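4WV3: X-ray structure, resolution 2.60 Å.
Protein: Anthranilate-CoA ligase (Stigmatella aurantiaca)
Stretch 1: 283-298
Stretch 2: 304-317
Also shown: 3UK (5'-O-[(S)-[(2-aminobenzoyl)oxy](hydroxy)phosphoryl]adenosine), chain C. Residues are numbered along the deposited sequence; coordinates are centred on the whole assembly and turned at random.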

# COMPACT_ATOMS: atom_id res chain seq x y z
N ASP A 283 0.09 -10.79 22.95
CA ASP A 283 1.54 -10.81 23.05
C ASP A 283 2.18 -10.31 21.76
O ASP A 283 2.12 -10.97 20.72
N LEU A 284 2.79 -9.13 21.83
CA LEU A 284 3.43 -8.51 20.67
C LEU A 284 4.94 -8.41 20.86
O LEU A 284 5.59 -7.55 20.28
N SER A 285 5.49 -9.30 21.68
CA SER A 285 6.90 -9.23 22.05
C SER A 285 7.86 -9.61 20.93
O SER A 285 9.03 -9.21 20.94
N SER A 286 7.38 -10.39 19.96
CA SER A 286 8.22 -10.82 18.85
C SER A 286 8.58 -9.64 17.94
O SER A 286 9.61 -9.66 17.25
N LEU A 287 7.73 -8.62 17.95
CA LEU A 287 7.96 -7.41 17.16
C LEU A 287 9.22 -6.68 17.60
O LEU A 287 9.41 -6.43 18.79
N ARG A 288 10.07 -6.33 16.64
CA ARG A 288 11.24 -5.51 16.93
C ARG A 288 11.10 -4.17 16.22
O ARG A 288 11.68 -3.17 16.64
N LEU A 289 10.30 -4.16 15.16
CA LEU A 289 10.04 -2.94 14.39
C LEU A 289 8.65 -2.97 13.77
O LEU A 289 8.13 -4.04 13.43
N CYS A 290 8.06 -1.79 13.63
CA CYS A 290 6.79 -1.66 12.93
C CYS A 290 6.92 -0.63 11.82
O CYS A 290 7.73 0.29 11.90
N VAL A 291 6.12 -0.79 10.76
CA VAL A 291 6.17 0.11 9.62
C VAL A 291 4.78 0.66 9.32
O VAL A 291 3.79 -0.07 9.34
N SER A 292 4.72 1.96 9.04
CA SER A 292 3.46 2.61 8.69
C SER A 292 3.57 3.37 7.37
O SER A 292 4.60 3.98 7.09
N ALA A 293 2.52 3.31 6.56
CA ALA A 293 2.49 4.01 5.28
C ALA A 293 1.06 4.02 4.76
O ALA A 293 0.15 3.53 5.42
N SER A 294 0.88 4.55 3.55
CA SER A 294 -0.45 4.71 2.97
C SER A 294 -0.88 6.15 3.17
O SER A 294 -1.19 6.86 2.22
N GLU A 295 -0.89 6.57 4.44
CA GLU A 295 -1.10 7.97 4.79
C GLU A 295 -0.17 8.36 5.93
O GLU A 295 0.41 7.50 6.59
N ALA A 296 -0.02 9.66 6.16
CA ALA A 296 0.89 10.17 7.18
C ALA A 296 0.51 9.68 8.58
O ALA A 296 -0.64 9.81 9.00
N LEU A 297 1.49 9.12 9.28
CA LEU A 297 1.28 8.64 10.65
C LEU A 297 1.39 9.79 11.64
O LEU A 297 2.47 10.38 11.79
N PRO A 298 0.29 10.12 12.33
CA PRO A 298 0.26 11.19 13.33
C PRO A 298 1.25 10.92 14.46
O PRO A 298 1.45 9.76 14.83
N ALA A 304 1.61 6.76 21.17
CA ALA A 304 0.64 5.85 21.78
C ALA A 304 1.02 4.39 21.56
O ALA A 304 0.79 3.55 22.42
N TRP A 305 1.61 4.11 20.41
CA TRP A 305 2.06 2.76 20.09
C TRP A 305 3.38 2.48 20.80
O TRP A 305 3.62 1.36 21.27
N LYS A 306 4.23 3.50 20.88
CA LYS A 306 5.54 3.37 21.52
C LYS A 306 5.41 3.16 23.03
O LYS A 306 6.21 2.46 23.64
N GLU A 307 4.38 3.76 23.58
CA GLU A 307 4.12 3.74 24.98
C GLU A 307 3.39 2.47 25.41
O GLU A 307 3.45 2.10 26.53
N ALA A 308 2.75 1.80 24.48
CA ALA A 308 1.96 0.60 24.74
C ALA A 308 2.71 -0.67 24.34
O ALA A 308 2.42 -1.75 24.84
N THR A 309 3.68 -0.52 23.44
CA THR A 309 4.39 -1.68 22.92
C THR A 309 5.89 -1.59 23.18
O THR A 309 6.55 -2.61 23.40
N GLY A 310 6.42 -0.37 23.17
CA GLY A 310 7.84 -0.16 23.32
C GLY A 310 8.53 -0.24 21.97
O GLY A 310 9.74 -0.02 21.86
N VAL A 311 7.76 -0.55 20.94
CA VAL A 311 8.28 -0.72 19.60
C VAL A 311 8.14 0.55 18.77
O VAL A 311 7.07 1.14 18.69
N ASP A 312 9.24 0.96 18.14
CA ASP A 312 9.23 2.11 17.25
C ASP A 312 8.49 1.78 15.96
O ASP A 312 8.58 0.66 15.46
N ILE A 313 7.75 2.75 15.43
CA ILE A 313 7.11 2.59 14.13
C ILE A 313 7.86 3.38 13.07
O ILE A 313 8.11 4.57 13.23
N ILE A 314 8.24 2.71 11.99
CA ILE A 314 8.93 3.37 10.89
C ILE A 314 7.93 3.87 9.85
O ILE A 314 7.35 3.08 9.10
N ASP A 315 7.72 5.18 9.83
CA ASP A 315 6.83 5.79 8.85
C ASP A 315 7.61 6.21 7.60
O ASP A 315 8.64 6.88 7.70
N GLY A 316 7.11 5.81 6.44
CA GLY A 316 7.73 6.16 5.18
C GLY A 316 6.71 6.26 4.06
O GLY A 316 5.78 5.46 3.99
N ILE A 317 6.89 7.23 3.18
CA ILE A 317 5.97 7.42 2.06
C ILE A 317 6.43 6.68 0.81
O ILE A 317 7.58 6.80 0.38

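Walking along stretch 1, the first side chain to point toward stretch 2 is L284 (chi1 m, chi2 p), whose CD2 lies 4.0 Å from W305 CZ2 while its CB meets T309 CG2 at 4.2 Å. A type I turn from L284 to L287 then carries S285 and S286 out of the contact. L287 returns toward stretch 2 with chi1 at -105°, between wells, and its CB sits 4.2 Å from V311 CG2.

At L289 (m, t) the CA-to-CB bond points away, yet the end of the side chain comes nearer, with CD2 4.2 Å from I314 CG1. Here two parallel strands join: C290 N donates to D312 O (3.1 Å), I314 N to C290 O (a very short 2.5 Å), S292 N to I314 O (2.9 Å) and G316 N to S292 O (3.2 Å). The pairing sorts the side chains, C290, I313, S292 and D315 on one face, V291 and I314 on the other.

C290 (m) places SG 3.7 Å from V311 CG1 and 4.5 Å from the centroid of the W305 five-membered ring, an oblique approach 66° off the normal; its CB packs on I313 CG1 at 3.8 Å. V291 (t) reaches I314 more loosely, CG2 to CB 4.4 Å. S292 (t) sets CB 3.6 Å from I313 CG2 and OG 2.7 Å from water 1, which accepts that bond and donates to D315 OD1 (2.4 Å) and E295 O (2.5 Å). The water thereby bridges OG and OD1, which are 4.3 Å apart.

D315 (t) also receives 3UK N20 at OD1 (2.9 Å), and N20 makes a weak bond to G316 O (2.8 Å), so the adenine amine is read by adjacent residues. A293 CB lies 3.5 Å from 3UK C28. Finally L297 (t, p) points back, CD2 3.6 Å from I313 CG2.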

# COMPACT_ATOMS: atom_id res chain seq x y z
CB ASP A 283 2.04 -12.21 23.39
CG ASP A 283 3.55 -12.27 23.52
OD1 ASP A 283 4.16 -11.24 23.87
OD2 ASP A 283 4.13 -13.35 23.29
CB LEU A 284 2.85 -7.11 20.43
CG LEU A 284 1.58 -6.96 19.58
CD1 LEU A 284 0.40 -7.73 20.17
CD2 LEU A 284 1.23 -5.49 19.43
CB SER A 285 7.17 -10.10 23.29
OG SER A 285 6.87 -11.46 23.03
CB SER A 286 7.53 -11.93 18.05
OG SER A 286 6.29 -11.49 17.54
CB LEU A 287 6.75 -6.48 17.27
CG LEU A 287 5.80 -6.39 16.07
CD1 LEU A 287 5.58 -7.76 15.43
CD2 LEU A 287 4.47 -5.79 16.50
CB ARG A 288 12.54 -6.21 16.51
CG ARG A 288 12.77 -6.28 15.01
CD ARG A 288 14.09 -6.98 14.70
NE ARG A 288 14.39 -7.00 13.27
CZ ARG A 288 15.14 -6.10 12.65
NH1 ARG A 288 15.67 -5.09 13.33
NH2 ARG A 288 15.36 -6.20 11.35
CB LEU A 289 11.09 -2.76 13.29
CG LEU A 289 12.41 -2.11 13.67
CD1 LEU A 289 13.32 -2.01 12.46
CD2 LEU A 289 12.17 -0.73 14.27
CB CYS A 290 5.68 -1.25 13.90
SG CYS A 290 5.20 -2.55 15.07
CB VAL A 291 6.72 -0.61 8.37
CG1 VAL A 291 6.81 0.35 7.19
CG2 VAL A 291 8.08 -1.22 8.66
CB SER A 292 3.02 3.58 9.80
OG SER A 292 1.82 4.24 9.45
CB ALA A 293 3.22 3.20 4.22
CB SER A 294 -1.44 3.75 3.64
OG SER A 294 -2.62 3.61 2.85
CB GLU A 295 -2.56 8.23 5.19
CG GLU A 295 -3.54 8.22 4.01
CD GLU A 295 -4.87 8.85 4.36
OE1 GLU A 295 -4.97 9.51 5.42
OE2 GLU A 295 -5.83 8.70 3.57
CB ALA A 296 0.94 11.69 7.14
CB LEU A 297 2.28 7.55 11.00
CG LEU A 297 2.21 7.01 12.43
CD1 LEU A 297 0.97 6.14 12.62
CD2 LEU A 297 3.47 6.24 12.80
CB PRO A 298 -1.17 11.14 13.86
CG PRO A 298 -1.96 10.48 12.78
CD PRO A 298 -1.03 9.47 12.18
CB ALA A 304 -0.76 6.12 21.24
CB TRP A 305 2.23 2.59 18.58
CG TRP A 305 2.46 1.18 18.15
CD1 TRP A 305 3.67 0.57 17.95
CD2 TRP A 305 1.47 0.18 17.88
NE1 TRP A 305 3.48 -0.73 17.56
CE2 TRP A 305 2.14 -1.00 17.51
CE3 TRP A 305 0.07 0.18 17.91
CZ2 TRP A 305 1.47 -2.17 17.17
CZ3 TRP A 305 -0.60 -0.98 17.57
CH2 TRP A 305 0.10 -2.14 17.21
CB LYS A 306 6.39 4.61 21.24
CG LYS A 306 7.77 4.59 21.88
CD LYS A 306 8.60 3.44 21.35
CE LYS A 306 10.00 3.45 21.95
NZ LYS A 306 10.83 2.33 21.43
CB GLU A 307 3.44 5.06 25.39
CG GLU A 307 4.44 6.10 25.89
CD GLU A 307 4.22 7.56 25.46
OE1 GLU A 307 3.16 8.11 25.64
OE2 GLU A 307 5.16 8.18 25.00
CB ALA A 308 0.63 0.67 24.01
CB THR A 309 4.15 -1.83 21.40
OG1 THR A 309 2.77 -1.56 21.10
CG2 THR A 309 4.49 -3.24 20.94
CB VAL A 311 7.57 -1.89 18.87
CG1 VAL A 311 8.01 -1.95 17.42
CG2 VAL A 311 7.86 -3.20 19.57
CB ASP A 312 10.66 2.53 16.90
CG ASP A 312 11.42 3.05 18.10
OD1 ASP A 312 12.61 2.70 18.25
OD2 ASP A 312 10.84 3.82 18.90
CB ILE A 313 5.65 3.06 14.15
CG1 ILE A 313 4.82 2.21 15.11
CG2 ILE A 313 5.05 2.98 12.75
CD1 ILE A 313 3.34 2.52 15.08
CB ILE A 314 9.94 2.42 10.21
CG1 ILE A 314 10.94 1.88 11.24
CG2 ILE A 314 10.66 3.14 9.08
CD1 ILE A 314 11.72 2.96 11.96
CB ASP A 315 6.12 7.01 9.45
CG ASP A 315 5.18 7.68 8.46
OD1 ASP A 315 4.60 6.97 7.61
OD2 ASP A 315 5.01 8.92 8.54
CB ILE A 317 5.72 8.91 1.74
CG1 ILE A 317 4.85 9.05 0.49
CG2 ILE A 317 7.02 9.66 1.56
CD1 ILE A 317 4.62 10.48 0.05
C10 3UK C . 0.23 8.67 0.08
C15 3UK C . 1.61 8.74 2.15
C17 3UK C . 2.09 10.35 3.81
C21 3UK C . 0.95 9.66 -0.79
C26 3UK C . 2.46 3.03 -0.86
C28 3UK C . 4.14 2.69 0.83
O01 3UK C . 0.26 4.01 -0.63
C02 3UK C . 1.16 3.76 -1.40
O03 3UK C . 0.93 3.76 -2.80
P04 3UK C . -0.42 4.35 -3.41
O05 3UK C . -0.38 4.18 -4.96
O06 3UK C . -0.60 5.91 -3.09
C07 3UK C . 0.56 6.72 -2.82
C08 3UK C . 0.11 7.97 -2.12
O09 3UK C . -0.29 7.65 -0.77
N11 3UK C . 1.12 8.09 1.04
C12 3UK C . 1.61 6.82 1.00
N13 3UK C . 2.42 6.64 2.08
C14 3UK C . 2.44 7.82 2.81
N16 3UK C . 1.45 9.99 2.66
N18 3UK C . 2.88 9.53 4.48
C19 3UK C . 3.09 8.28 4.04
N20 3UK C . 3.94 7.40 4.77
O22 3UK C . 0.10 10.76 -1.06
C23 3UK C . 1.23 8.93 -2.01
O24 3UK C . 1.23 9.83 -3.13
O25 3UK C . -1.60 3.57 -2.86
C27 3UK C . 2.98 3.35 0.36
C29 3UK C . 4.78 1.69 0.02
C30 3UK C . 4.26 1.37 -1.21
C31 3UK C . 3.09 2.03 -1.68
N32 3UK C . 2.53 1.69 -2.99
O HOH W 1 2.25 6.31 7.72